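Local coordinates for ribosome maturation protein SDO1 homolog (Methanothermobacter thermautotrophicus, PDB 2WBM) that probably acts in ribosome maturation as a flexible, RNA-binding archaeal member of the SDO1/SBDS family, at residues H20-E25 with V43-A48; R130-P135 with I178-E183; E147-E152 with K172-K177. All blocks are in the same frame, centred on the assembly; numbering follows the deposited sequence.

Contact 1. Residues H20-E25 with V43-A48; sequences HMVSLE and VDPDLA
The carboxylate of Asp44 does two jobs: OD2 takes a bond from the ring of His20 while OD1 caps the helix that begins just after it. His20 precedes Met21 and is probably a remnant of the expression tag, so this half of the pairing may not be native. Its NE2 donates to Asp44 OD2 over 2.7 Å at 171°, and the oxygen lies almost in the imidazole plane, at the ring edge. Ring and carboxylate planes are turned 47° apart. CG of Asp44 lies anti to the backbone N (chi1 -177°), carrying the carboxylate toward His20, and the turn about chi2 presents OD1 to Leu47 N, which donates over 2.9 Å from above the carboxylate plane. Held at both oxygens, the carboxylate is probably restrained in its rotation. Val22 fills in beside it: its CB comes within 3.4 Å of Asp44 OD2, and its CG2 rests 3.8 Å from CD of Pro45. Leu47 CD1 lies 4.1 Å from His20 CD2. Val22 also touches Ala27 and Ala65, and Val43 pairs through its backbone with Val28. A loop ahead of strand 28-34 thereby covers a classical aspartate N-cap, at the start of helix 45-52 in the SBDS N-terminal domain.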
ATOM      1  N   HIS A  20     -14.132   1.232  11.354  1.00 45.04           N
ATOM      2  CA  HIS A  20     -13.209   0.109  11.161  1.00 44.86           C
ATOM      3  C   HIS A  20     -13.027  -0.769  12.400  1.00 43.65           C
ATOM      4  O   HIS A  20     -13.137  -0.299  13.536  1.00 44.25           O
ATOM      5  CB  HIS A  20     -11.843   0.618  10.672  1.00 45.39           C
ATOM      6  CG  HIS A  20     -10.843  -0.470  10.419  1.00 48.00           C
ATOM      7  ND1 HIS A  20     -10.829  -1.215   9.259  1.00 50.84           N
ATOM      8  CD2 HIS A  20      -9.828  -0.944  11.181  1.00 48.92           C
ATOM      9  CE1 HIS A  20      -9.846  -2.096   9.314  1.00 49.89           C
ATOM     10  NE2 HIS A  20      -9.223  -1.953  10.471  1.00 49.68           N
ATOM     11  N   MET A  21     -12.768  -2.052  12.161  1.00 41.82           N
ATOM     12  CA  MET A  21     -12.246  -2.956  13.189  1.00 40.15           C
ATOM     13  C   MET A  21     -11.605  -4.178  12.552  1.00 36.91           C
ATOM     14  O   MET A  21     -12.065  -4.651  11.515  1.00 36.72           O
ATOM     15  CB  MET A  21     -13.345  -3.405  14.155  1.00 40.84           C
ATOM     16  CG  MET A  21     -12.810  -4.047  15.440  1.00 43.32           C
ATOM     17  SD  MET A  21     -12.201  -2.828  16.625  1.00 52.00           S
ATOM     18  CE  MET A  21     -11.657  -3.866  17.968  1.00 46.24           C
ATOM     19  N   VAL A  22     -10.545  -4.691  13.174  1.00 36.01           N
ATOM     20  CA  VAL A  22     -10.008  -5.983  12.765  1.00 31.33           C
ATOM     21  C   VAL A  22     -10.932  -7.069  13.291  1.00 30.61           C
ATOM     22  O   VAL A  22     -11.349  -7.034  14.457  1.00 29.14           O
ATOM     23  CB  VAL A  22      -8.524  -6.211  13.213  1.00 31.87           C
ATOM     24  CG1 VAL A  22      -8.392  -6.479  14.723  1.00 21.55           C
ATOM     25  CG2 VAL A  22      -7.892  -7.339  12.404  1.00 27.86           C
ATOM     26  N   SER A  23     -11.279  -8.012  12.418  1.00 29.33           N
ATOM     27  CA  SER A  23     -11.975  -9.219  12.847  1.00 29.46           C
ATOM     28  C   SER A  23     -11.013 -10.035  13.706  1.00 29.43           C
ATOM     29  O   SER A  23      -9.784  -9.901  13.585  1.00 28.24           O
ATOM     30  CB  SER A  23     -12.480 -10.029  11.643  1.00 30.14           C
ATOM     31  OG  SER A  23     -11.423 -10.389  10.765  1.00 28.69           O
ATOM     32  N   LEU A  24     -11.562 -10.856  14.593  1.00 29.15           N
ATOM     33  CA  LEU A  24     -10.731 -11.722  15.428  1.00 31.50           C
ATOM     34  C   LEU A  24      -9.978 -12.762  14.594  1.00 31.14           C
ATOM     35  O   LEU A  24      -8.939 -13.258  15.006  1.00 33.14           O
ATOM     36  CB  LEU A  24     -11.584 -12.398  16.494  1.00 32.84           C
ATOM     37  CG  LEU A  24     -12.171 -11.438  17.527  1.00 36.27           C
ATOM     38  CD1 LEU A  24     -13.588 -11.863  17.894  1.00 40.27           C
ATOM     39  CD2 LEU A  24     -11.271 -11.323  18.755  1.00 37.65           C
ATOM     40  N   GLU A  25     -10.512 -13.068  13.417  1.00 30.71           N
ATOM     41  CA  GLU A  25      -9.877 -13.971  12.463  1.00 31.02           C
ATOM     42  C   GLU A  25      -8.636 -13.311  11.855  1.00 28.80           C
ATOM     43  O   GLU A  25      -7.634 -13.976  11.577  1.00 28.34           O
ATOM     44  CB  GLU A  25     -10.880 -14.331  11.362  1.00 30.90           C
ATOM     45  CG  GLU A  25     -10.383 -15.331  10.321  1.00 36.70           C
ATOM     46  CD  GLU A  25     -11.244 -15.350   9.065  1.00 41.41           C
ATOM     47  OE1 GLU A  25     -11.555 -14.263   8.527  1.00 44.69           O
ATOM     48  OE2 GLU A  25     -11.605 -16.455   8.608  1.00 43.75           O
ATOM     49  N   VAL A  43      -3.809  -7.657  17.668  1.00 11.27           N
ATOM     50  CA  VAL A  43      -3.753  -6.398  16.922  1.00 11.85           C
ATOM     51  C   VAL A  43      -4.177  -6.515  15.456  1.00  9.18           C
ATOM     52  O   VAL A  43      -4.062  -7.570  14.826  1.00  9.68           O
ATOM     53  CB  VAL A  43      -2.320  -5.731  16.982  1.00 10.98           C
ATOM     54  CG1 VAL A  43      -1.927  -5.361  18.418  1.00 13.81           C
ATOM     55  CG2 VAL A  43      -1.250  -6.629  16.332  1.00 14.16           C
ATOM     56  N   ASP A  44      -4.679  -5.406  14.919  1.00  9.40           N
ATOM     57  CA  ASP A  44      -4.939  -5.267  13.499  1.00  9.41           C
ATOM     58  C   ASP A  44      -3.574  -5.275  12.792  1.00 10.73           C
ATOM     59  O   ASP A  44      -2.720  -4.453  13.120  1.00 10.59           O
ATOM     60  CB  ASP A  44      -5.649  -3.929  13.251  1.00  8.71           C
ATOM     61  CG  ASP A  44      -6.027  -3.718  11.805  1.00 15.76           C
ATOM     62  OD1 ASP A  44      -5.127  -3.707  10.938  1.00 14.15           O
ATOM     63  OD2 ASP A  44      -7.233  -3.506  11.530  1.00 19.93           O
ATOM     64  N   PRO A  45      -3.364  -6.200  11.835  1.00  9.53           N
ATOM     65  CA  PRO A  45      -2.013  -6.331  11.277  1.00 10.16           C
ATOM     66  C   PRO A  45      -1.613  -5.120  10.424  1.00 11.08           C
ATOM     67  O   PRO A  45      -0.438  -4.716  10.438  1.00 12.08           O
ATOM     68  CB  PRO A  45      -2.108  -7.598  10.413  1.00  9.07           C
ATOM     69  CG  PRO A  45      -3.556  -7.704  10.045  1.00 11.14           C
ATOM     70  CD  PRO A  45      -4.282  -7.221  11.292  1.00  8.92           C
ATOM     71  N   ASP A  46      -2.578  -4.541   9.713  1.00  8.38           N
ATOM     72  CA  ASP A  46      -2.301  -3.383   8.856  1.00 10.45           C
ATOM     73  C   ASP A  46      -1.956  -2.180   9.735  1.00 10.66           C
ATOM     74  O   ASP A  46      -0.964  -1.492   9.508  1.00 10.76           O
ATOM     75  CB  ASP A  46      -3.505  -3.055   7.980  1.00 11.59           C
ATOM     76  CG  ASP A  46      -3.763  -4.108   6.921  1.00 19.58           C
ATOM     77  OD1 ASP A  46      -2.792  -4.650   6.346  1.00 24.53           O
ATOM     78  OD2 ASP A  46      -4.948  -4.385   6.652  1.00 24.76           O
ATOM     79  N   LEU A  47      -2.763  -1.954  10.765  1.00  8.90           N
ATOM     80  CA  LEU A  47      -2.538  -0.811  11.642  1.00 10.20           C
ATOM     81  C   LEU A  47      -1.296  -0.999  12.509  1.00 10.15           C
ATOM     82  O   LEU A  47      -0.576  -0.025  12.756  1.00 12.08           O
ATOM     83  CB  LEU A  47      -3.778  -0.502  12.479  1.00  8.88           C
ATOM     84  CG  LEU A  47      -4.991  -0.004  11.678  1.00 10.00           C
ATOM     85  CD1 LEU A  47      -6.179   0.199  12.625  1.00 16.25           C
ATOM     86  CD2 LEU A  47      -4.693   1.275  10.879  1.00 10.90           C
ATOM     87  N   ALA A  48      -1.031  -2.240  12.928  1.00  8.04           N
ATOM     88  CA  ALA A  48       0.195  -2.566  13.667  1.00  8.21           C
ATOM     89  C   ALA A  48       1.427  -2.256  12.809  1.00  9.87           C
ATOM     90  O   ALA A  48       2.403  -1.679  13.302  1.00 11.05           O
ATOM     91  CB  ALA A  48       0.199  -4.044  14.130  1.00 10.13           C
TER

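Contact 2. Residues R130-P135 with I178-E183; sequences REAINP and IPIKFE
Glu131 sets its CB squarely over one face of the Phe182 ring, 3.6 Å from the centroid and 4° off the normal, a CH-pi contact in which all six ring carbons are nearly equally distant. From CB onward the side chain leaves the ring: it bends at chi2 (-69°), and CG and CD lead away toward two lysines, OE1 forming a salt bridge with Lys184 and OE2 with Lys127. The backbone of Glu131 stays engaged, its O accepting from Glu183 N at 3.1 Å. Here the end of helix 110-131 runs into a short antiparallel bridge with the start of strand 181-191, at the margin of the five-stranded sheet. Ala132 and Phe182 form the non-hydrogen-bonded pair; Ile133 and Lys181 form the hydrogen-bonded one, Ile133 N giving to Lys181 O at 2.8 Å and Lys181 N returning to Ile133 O at 3.1 Å. Replacing Phe182 with an alanine would probably leave the CB of Glu131 without its aromatic platform and open a gap beside Val167 and Leu171 of helix 163-174. Ala132 CB packs 3.6 Å from Ile180 CG1. On the face shared by Ile133 and Lys181, Ile133 CD1 lies 4.0 Å from Glu183 CB, while Lys181 NZ reaches Glu183 OE1 in a salt bridge of 3.2 Å. Asn134 OD1 touches Pro179 CB at 3.4 Å but has its hydrogen bond from Gln136 N.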
ATOM      1  N   ARG A 130       1.722   0.361 -11.876  1.00  9.96           N
ATOM      2  CA  ARG A 130       1.086   1.680 -11.927  1.00  9.81           C
ATOM      3  C   ARG A 130       2.121   2.810 -12.019  1.00 10.15           C
ATOM      4  O   ARG A 130       1.951   3.759 -12.798  1.00  8.22           O
ATOM      5  CB  ARG A 130       0.209   1.826 -10.682  1.00 11.39           C
ATOM      6  CG  ARG A 130      -0.377   3.181 -10.371  1.00 15.74           C
ATOM      7  CD  ARG A 130      -1.088   3.051  -9.006  1.00 23.97           C
ATOM      8  NE  ARG A 130      -1.995   1.892  -8.979  1.00 29.21           N
ATOM      9  CZ  ARG A 130      -2.096   1.006  -7.981  1.00 36.62           C
ATOM     10  NH1 ARG A 130      -1.346   1.108  -6.890  1.00 35.95           N
ATOM     11  NH2 ARG A 130      -2.952  -0.005  -8.080  1.00 36.54           N
ATOM     12  N   GLU A 131       3.195   2.713 -11.235  1.00 10.00           N
ATOM     13  CA  GLU A 131       4.122   3.843 -11.109  1.00 11.35           C
ATOM     14  C   GLU A 131       5.277   3.804 -12.097  1.00 11.17           C
ATOM     15  O   GLU A 131       5.895   4.832 -12.367  1.00 12.89           O
ATOM     16  CB  GLU A 131       4.669   3.950  -9.680  1.00 12.39           C
ATOM     17  CG  GLU A 131       3.607   4.075  -8.578  1.00 13.80           C
ATOM     18  CD  GLU A 131       2.854   5.408  -8.581  1.00 16.26           C
ATOM     19  OE1 GLU A 131       3.333   6.412  -9.165  1.00 18.67           O
ATOM     20  OE2 GLU A 131       1.767   5.451  -7.979  1.00 21.47           O
ATOM     21  N   ALA A 132       5.572   2.622 -12.626  1.00 10.17           N
ATOM     22  CA  ALA A 132       6.813   2.416 -13.373  1.00 11.46           C
ATOM     23  C   ALA A 132       6.695   2.667 -14.873  1.00 11.73           C
ATOM     24  O   ALA A 132       5.616   2.549 -15.462  1.00 12.13           O
ATOM     25  CB  ALA A 132       7.353   1.023 -13.137  1.00 11.55           C
ATOM     26  N   ILE A 133       7.821   3.032 -15.472  1.00 11.82           N
ATOM     27  CA  ILE A 133       7.981   2.978 -16.922  1.00 13.17           C
ATOM     28  C   ILE A 133       9.262   2.233 -17.253  1.00 14.20           C
ATOM     29  O   ILE A 133      10.106   2.014 -16.385  1.00 14.98           O
ATOM     30  CB  ILE A 133       8.043   4.378 -17.568  1.00 14.83           C
ATOM     31  CG1 ILE A 133       9.262   5.163 -17.053  1.00 16.26           C
ATOM     32  CG2 ILE A 133       6.719   5.122 -17.352  1.00 13.44           C
ATOM     33  CD1 ILE A 133       9.673   6.341 -17.945  1.00 21.25           C
ATOM     34  N   ASN A 134       9.374   1.821 -18.508  1.00 14.14           N
ATOM     35  CA  ASN A 134      10.617   1.355 -19.077  1.00 16.47           C
ATOM     36  C   ASN A 134      11.342   2.620 -19.531  1.00 18.31           C
ATOM     37  O   ASN A 134      10.877   3.288 -20.454  1.00 17.59           O
ATOM     38  CB  ASN A 134      10.302   0.447 -20.273  1.00 15.01           C
ATOM     39  CG  ASN A 134      11.542  -0.101 -20.951  1.00 19.94           C
ATOM     40  OD1 ASN A 134      12.625   0.480 -20.876  1.00 18.51           O
ATOM     41  ND2 ASN A 134      11.380  -1.224 -21.639  1.00 19.55           N
ATOM     42  N   PRO A 135      12.466   2.978 -18.868  1.00 20.61           N
ATOM     43  CA  PRO A 135      13.138   4.236 -19.223  1.00 21.23           C
ATOM     44  C   PRO A 135      13.698   4.264 -20.646  1.00 21.99           C
ATOM     45  O   PRO A 135      13.989   5.348 -21.157  1.00 22.55           O
ATOM     46  CB  PRO A 135      14.267   4.356 -18.190  1.00 22.18           C
ATOM     47  CG  PRO A 135      14.445   2.981 -17.634  1.00 23.19           C
ATOM     48  CD  PRO A 135      13.095   2.332 -17.703  1.00 21.20           C
ATOM     49  N   ILE A 178      14.851  -6.123 -15.384  1.00 19.45           N
ATOM     50  CA  ILE A 178      14.235  -5.317 -16.445  1.00 20.01           C
ATOM     51  C   ILE A 178      14.551  -3.834 -16.304  1.00 18.48           C
ATOM     52  O   ILE A 178      14.838  -3.368 -15.195  1.00 16.27           O
ATOM     53  CB  ILE A 178      12.693  -5.492 -16.515  1.00 20.27           C
ATOM     54  CG1 ILE A 178      12.049  -5.377 -15.128  1.00 20.73           C
ATOM     55  CG2 ILE A 178      12.352  -6.806 -17.206  1.00 25.10           C
ATOM     56  CD1 ILE A 178      10.563  -5.053 -15.175  1.00 20.65           C
ATOM     57  N   PRO A 179      14.502  -3.090 -17.431  1.00 17.66           N
ATOM     58  CA  PRO A 179      14.732  -1.656 -17.390  1.00 17.08           C
ATOM     59  C   PRO A 179      13.517  -1.010 -16.761  1.00 15.98           C
ATOM     60  O   PRO A 179      12.423  -1.102 -17.317  1.00 16.62           O
ATOM     61  CB  PRO A 179      14.831  -1.261 -18.876  1.00 17.73           C
ATOM     62  CG  PRO A 179      14.939  -2.533 -19.634  1.00 18.27           C
ATOM     63  CD  PRO A 179      14.255  -3.561 -18.807  1.00 18.83           C
ATOM     64  N   ILE A 180      13.702  -0.371 -15.611  1.00 14.35           N
ATOM     65  CA  ILE A 180      12.551   0.116 -14.846  1.00 16.07           C
ATOM     66  C   ILE A 180      12.883   1.290 -13.933  1.00 17.02           C
ATOM     67  O   ILE A 180      13.957   1.344 -13.320  1.00 17.09           O
ATOM     68  CB  ILE A 180      11.892  -1.039 -14.038  1.00 16.11           C
ATOM     69  CG1 ILE A 180      10.530  -0.612 -13.474  1.00 15.45           C
ATOM     70  CG2 ILE A 180      12.855  -1.590 -12.960  1.00 16.90           C
ATOM     71  CD1 ILE A 180       9.647  -1.776 -13.056  1.00 16.50           C
ATOM     72  N   LYS A 181      11.931   2.220 -13.843  1.00 15.04           N
ATOM     73  CA  LYS A 181      12.062   3.417 -13.044  1.00 15.71           C
ATOM     74  C   LYS A 181      10.647   3.890 -12.734  1.00 12.74           C
ATOM     75  O   LYS A 181       9.764   3.760 -13.571  1.00 15.28           O
ATOM     76  CB  LYS A 181      12.787   4.481 -13.868  1.00 18.37           C
ATOM     77  CG  LYS A 181      13.273   5.700 -13.110  1.00 26.36           C
ATOM     78  CD  LYS A 181      13.900   6.704 -14.082  1.00 29.61           C
ATOM     79  CE  LYS A 181      14.426   7.945 -13.371  1.00 37.22           C
ATOM     80  NZ  LYS A 181      13.329   8.795 -12.816  1.00 37.64           N
ATOM     81  N   PHE A 182      10.441   4.428 -11.538  1.00 10.68           N
ATOM     82  CA  PHE A 182       9.198   5.123 -11.208  1.00 10.64           C
ATOM     83  C   PHE A 182       9.279   6.521 -11.806  1.00 11.31           C
ATOM     84  O   PHE A 182      10.257   7.243 -11.598  1.00 11.01           O
ATOM     85  CB  PHE A 182       9.015   5.218  -9.696  1.00 10.74           C
ATOM     86  CG  PHE A 182       8.415   3.984  -9.069  1.00 14.80           C
ATOM     87  CD1 PHE A 182       8.361   2.778  -9.760  1.00 13.32           C
ATOM     88  CD2 PHE A 182       7.935   4.029  -7.769  1.00 20.94           C
ATOM     89  CE1 PHE A 182       7.816   1.632  -9.169  1.00 17.20           C
ATOM     90  CE2 PHE A 182       7.389   2.888  -7.170  1.00 23.18           C
ATOM     91  CZ  PHE A 182       7.332   1.692  -7.878  1.00 19.84           C
ATOM     92  N   GLU A 183       8.264   6.889 -12.576  1.00  9.96           N
ATOM     93  CA  GLU A 183       8.236   8.212 -13.201  1.00 12.38           C
ATOM     94  C   GLU A 183       6.820   8.623 -13.514  1.00 11.71           C
ATOM     95  O   GLU A 183       6.042   7.838 -14.062  1.00 13.56           O
ATOM     96  CB  GLU A 183       9.079   8.224 -14.477  1.00 13.24           C
ATOM     97  CG  GLU A 183       9.410   9.618 -14.988  1.00 21.40           C
ATOM     98  CD  GLU A 183      10.633   9.632 -15.896  1.00 27.96           C
ATOM     99  OE1 GLU A 183      11.680   9.056 -15.520  1.00 34.48           O
ATOM    100  OE2 GLU A 183      10.544  10.236 -16.985  1.00 36.65           O
TER

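Contact 3. Residues E147-E152 with K172-K177; sequences EKAMEE and KAIRTK
Ala149 and Ile174 meet CB to CB at 3.9 Å, where helix 143-152 comes closest to helix 163-174. The small alanine lets the backbones approach. Ile174 places CG1 between its backbone N and carbonyl carbon (chi1 68°), which leaves CG2 anti to the carbonyl carbon and turned onto the other helix. That methyl lies 3.7 Å from both Ala149 C and Met150 N, so it rests on the peptide link itself. Although the first side-chain bond of Met150 points away from 172-177, its CG still lies 3.8 Å from the same methyl; the chain then bends at chi3, and the residue also packs on Ile125 of helix 110-131 and on Val157. Lys177 N donates to Ile174 O. The chi1 of Lys177 (-58°) sets its CG beside Ala149 O, and the bend at chi2 (-54°) carries the later methylenes along Glu152, CE coming to 3.6 Å from Glu152 O. Glu152, extended beyond CG, crosses it obliquely and brings OE1 to 3.9 Å from Lys177 CB. Its carboxylate meets the aliphatic root of the lysine, with OE1 and NZ 6.3 Å apart. The contact thus rests on van der Waals packing, of methyl on backbone and of lysine methylenes beside oxygens, and any attraction between the two opposite charges is likely to be no more than a diffuse supplement.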
ATOM      1  N   GLU A 147       5.550  -9.183 -12.587  1.00 15.09           N
ATOM      2  CA  GLU A 147       5.465 -10.474 -11.915  1.00 16.81           C
ATOM      3  C   GLU A 147       6.598 -11.407 -12.367  1.00 16.01           C
ATOM      4  O   GLU A 147       7.235 -12.067 -11.540  1.00 14.92           O
ATOM      5  CB  GLU A 147       4.105 -11.125 -12.183  1.00 16.82           C
ATOM      6  CG  GLU A 147       3.892 -12.444 -11.464  1.00 21.77           C
ATOM      7  CD  GLU A 147       2.523 -13.035 -11.737  1.00 25.35           C
ATOM      8  OE1 GLU A 147       2.063 -12.981 -12.897  1.00 30.13           O
ATOM      9  OE2 GLU A 147       1.903 -13.555 -10.791  1.00 29.35           O
ATOM     10  N   LYS A 148       6.842 -11.451 -13.676  1.00 14.88           N
ATOM     11  CA  LYS A 148       7.894 -12.294 -14.232  1.00 16.41           C
ATOM     12  C   LYS A 148       9.272 -11.881 -13.725  1.00 15.62           C
ATOM     13  O   LYS A 148      10.100 -12.738 -13.417  1.00 14.46           O
ATOM     14  CB  LYS A 148       7.839 -12.296 -15.766  1.00 17.99           C
ATOM     15  CG  LYS A 148       6.838 -13.298 -16.363  1.00 26.13           C
ATOM     16  CD  LYS A 148       5.699 -13.610 -15.385  1.00 35.97           C
ATOM     17  CE  LYS A 148       4.345 -13.707 -16.067  1.00 41.61           C
ATOM     18  NZ  LYS A 148       3.275 -13.267 -15.117  1.00 32.20           N
ATOM     19  N   ALA A 149       9.498 -10.570 -13.631  1.00 13.88           N
ATOM     20  CA  ALA A 149      10.749 -10.015 -13.103  1.00 14.60           C
ATOM     21  C   ALA A 149      10.969 -10.400 -11.635  1.00 13.82           C
ATOM     22  O   ALA A 149      12.078 -10.752 -11.244  1.00 13.69           O
ATOM     23  CB  ALA A 149      10.763  -8.492 -13.255  1.00 15.83           C
ATOM     24  N   MET A 150       9.910 -10.333 -10.837  1.00 13.30           N
ATOM     25  CA  MET A 150       9.982 -10.723  -9.428  1.00 15.15           C
ATOM     26  C   MET A 150      10.382 -12.191  -9.283  1.00 17.12           C
ATOM     27  O   MET A 150      11.198 -12.545  -8.417  1.00 17.19           O
ATOM     28  CB  MET A 150       8.655 -10.445  -8.736  1.00 14.91           C
ATOM     29  CG  MET A 150       8.370  -8.964  -8.576  1.00 15.30           C
ATOM     30  SD  MET A 150       6.681  -8.628  -8.048  1.00 18.57           S
ATOM     31  CE  MET A 150       6.723  -9.251  -6.358  1.00 19.02           C
ATOM     32  N   GLU A 151       9.828 -13.039 -10.147  1.00 16.63           N
ATOM     33  CA  GLU A 151      10.177 -14.460 -10.141  1.00 19.32           C
ATOM     34  C   GLU A 151      11.649 -14.668 -10.511  1.00 18.88           C
ATOM     35  O   GLU A 151      12.357 -15.408  -9.826  1.00 19.21           O
ATOM     36  CB  GLU A 151       9.264 -15.256 -11.076  1.00 20.26           C
ATOM     37  CG  GLU A 151       7.790 -15.275 -10.657  1.00 24.36           C
ATOM     38  CD  GLU A 151       6.870 -15.782 -11.763  1.00 33.34           C
ATOM     39  OE1 GLU A 151       7.338 -15.966 -12.912  1.00 37.96           O
ATOM     40  OE2 GLU A 151       5.672 -15.993 -11.483  1.00 34.66           O
ATOM     41  N   GLU A 152      12.097 -13.997 -11.572  1.00 16.42           N
ATOM     42  CA  GLU A 152      13.492 -14.070 -12.019  1.00 17.60           C
ATOM     43  C   GLU A 152      14.475 -13.625 -10.938  1.00 15.91           C
ATOM     44  O   GLU A 152      15.549 -14.204 -10.790  1.00 14.58           O
ATOM     45  CB  GLU A 152      13.703 -13.240 -13.287  1.00 18.64           C
ATOM     46  CG  GLU A 152      13.352 -13.964 -14.571  1.00 24.64           C
ATOM     47  CD  GLU A 152      13.303 -13.034 -15.780  1.00 32.41           C
ATOM     48  OE1 GLU A 152      13.423 -11.797 -15.611  1.00 38.47           O
ATOM     49  OE2 GLU A 152      13.129 -13.545 -16.905  1.00 36.96           O
ATOM     50  N   LYS A 172      14.010  -2.388  -6.298  1.00 13.36           N
ATOM     51  CA  LYS A 172      15.460  -2.506  -6.292  1.00 16.29           C
ATOM     52  C   LYS A 172      15.918  -3.897  -6.743  1.00 16.86           C
ATOM     53  O   LYS A 172      16.885  -4.022  -7.506  1.00 16.67           O
ATOM     54  CB  LYS A 172      16.017  -2.179  -4.906  1.00 16.73           C
ATOM     55  CG  LYS A 172      17.409  -1.611  -4.945  1.00 22.29           C
ATOM     56  CD  LYS A 172      18.128  -1.753  -3.620  1.00 26.23           C
ATOM     57  CE  LYS A 172      19.577  -1.289  -3.753  1.00 28.15           C
ATOM     58  NZ  LYS A 172      20.370  -1.630  -2.551  1.00 33.06           N
ATOM     59  N   ALA A 173      15.208  -4.929  -6.285  1.00 17.30           N
ATOM     60  CA  ALA A 173      15.514  -6.316  -6.653  1.00 17.79           C
ATOM     61  C   ALA A 173      15.297  -6.610  -8.144  1.00 17.16           C
ATOM     62  O   ALA A 173      16.089  -7.328  -8.758  1.00 19.91           O
ATOM     63  CB  ALA A 173      14.711  -7.293  -5.782  1.00 17.33           C
ATOM     64  N   ILE A 174      14.244  -6.052  -8.733  1.00 15.38           N
ATOM     65  CA  ILE A 174      13.921  -6.368 -10.129  1.00 15.89           C
ATOM     66  C   ILE A 174      14.596  -5.477 -11.183  1.00 17.21           C
ATOM     67  O   ILE A 174      14.601  -5.814 -12.374  1.00 16.25           O
ATOM     68  CB  ILE A 174      12.399  -6.418 -10.384  1.00 15.68           C
ATOM     69  CG1 ILE A 174      11.780  -5.016 -10.251  1.00 14.93           C
ATOM     70  CG2 ILE A 174      11.734  -7.466  -9.473  1.00 16.48           C
ATOM     71  CD1 ILE A 174      10.310  -4.939 -10.635  1.00 18.74           C
ATOM     72  N   ARG A 175      15.157  -4.347 -10.755  1.00 18.14           N
ATOM     73  CA  ARG A 175      15.756  -3.394 -11.701  1.00 19.26           C
ATOM     74  C   ARG A 175      16.998  -3.945 -12.421  1.00 20.22           C
ATOM     75  O   ARG A 175      17.434  -3.372 -13.420  1.00 19.25           O
ATOM     76  CB  ARG A 175      16.052  -2.045 -11.028  1.00 20.91           C
ATOM     77  CG  ARG A 175      17.287  -2.041 -10.147  1.00 25.40           C
ATOM     78  CD  ARG A 175      17.486  -0.712  -9.422  1.00 33.82           C
ATOM     79  NE  ARG A 175      18.749  -0.713  -8.680  1.00 38.79           N
ATOM     80  CZ  ARG A 175      19.060   0.126  -7.694  1.00 41.52           C
ATOM     81  NH1 ARG A 175      18.197   1.058  -7.303  1.00 42.08           N
ATOM     82  NH2 ARG A 175      20.239   0.026  -7.090  1.00 40.44           N
ATOM     83  N   THR A 176      17.555  -5.046 -11.920  1.00 20.32           N
ATOM     84  CA  THR A 176      18.629  -5.747 -12.632  1.00 22.39           C
ATOM     85  C   THR A 176      18.076  -6.744 -13.653  1.00 20.99           C
ATOM     86  O   THR A 176      18.805  -7.218 -14.521  1.00 20.19           O
ATOM     87  CB  THR A 176      19.616  -6.466 -11.679  1.00 22.81           C
ATOM     88  OG1 THR A 176      18.890  -7.205 -10.691  1.00 24.70           O
ATOM     89  CG2 THR A 176      20.531  -5.455 -10.991  1.00 26.38           C
ATOM     90  N   LYS A 177      16.787  -7.051 -13.550  1.00 17.95           N
ATOM     91  CA  LYS A 177      16.149  -7.979 -14.479  1.00 18.13           C
ATOM     92  C   LYS A 177      15.480  -7.266 -15.652  1.00 20.04           C
ATOM     93  O   LYS A 177      15.550  -7.741 -16.786  1.00 21.61           O
ATOM     94  CB  LYS A 177      15.161  -8.896 -13.752  1.00 16.96           C
ATOM     95  CG  LYS A 177      15.777  -9.722 -12.628  1.00 18.02           C
ATOM     96  CD  LYS A 177      16.983 -10.544 -13.099  1.00 20.08           C
ATOM     97  CE  LYS A 177      17.514 -11.429 -11.976  1.00 21.02           C
ATOM     98  NZ  LYS A 177      18.828 -12.038 -12.321  1.00 18.93           N
TER

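How the contacts relate
Contacts 2 and 3 belong together, whereas contact 1 stands apart on the other side of the chain's centre. Centres of contacts 2 and 3 are 12 Å apart, and both belong to SBDS domain II; the centre of contact 1 is 33 Å from that of contact 2 and 31 Å from that of contact 3. Contact 1 comes first along the chain; both segments of contact 3 lie in the sequence between those of contact 2. Ile178 against Ala149 and Ile180 against Ile174 join the two into one packed unit. Strand 181-191 carries on into the C-terminal domain, while helix 110-131 leads back toward the N-terminal one, a layout consistent with domains able to move about the middle one.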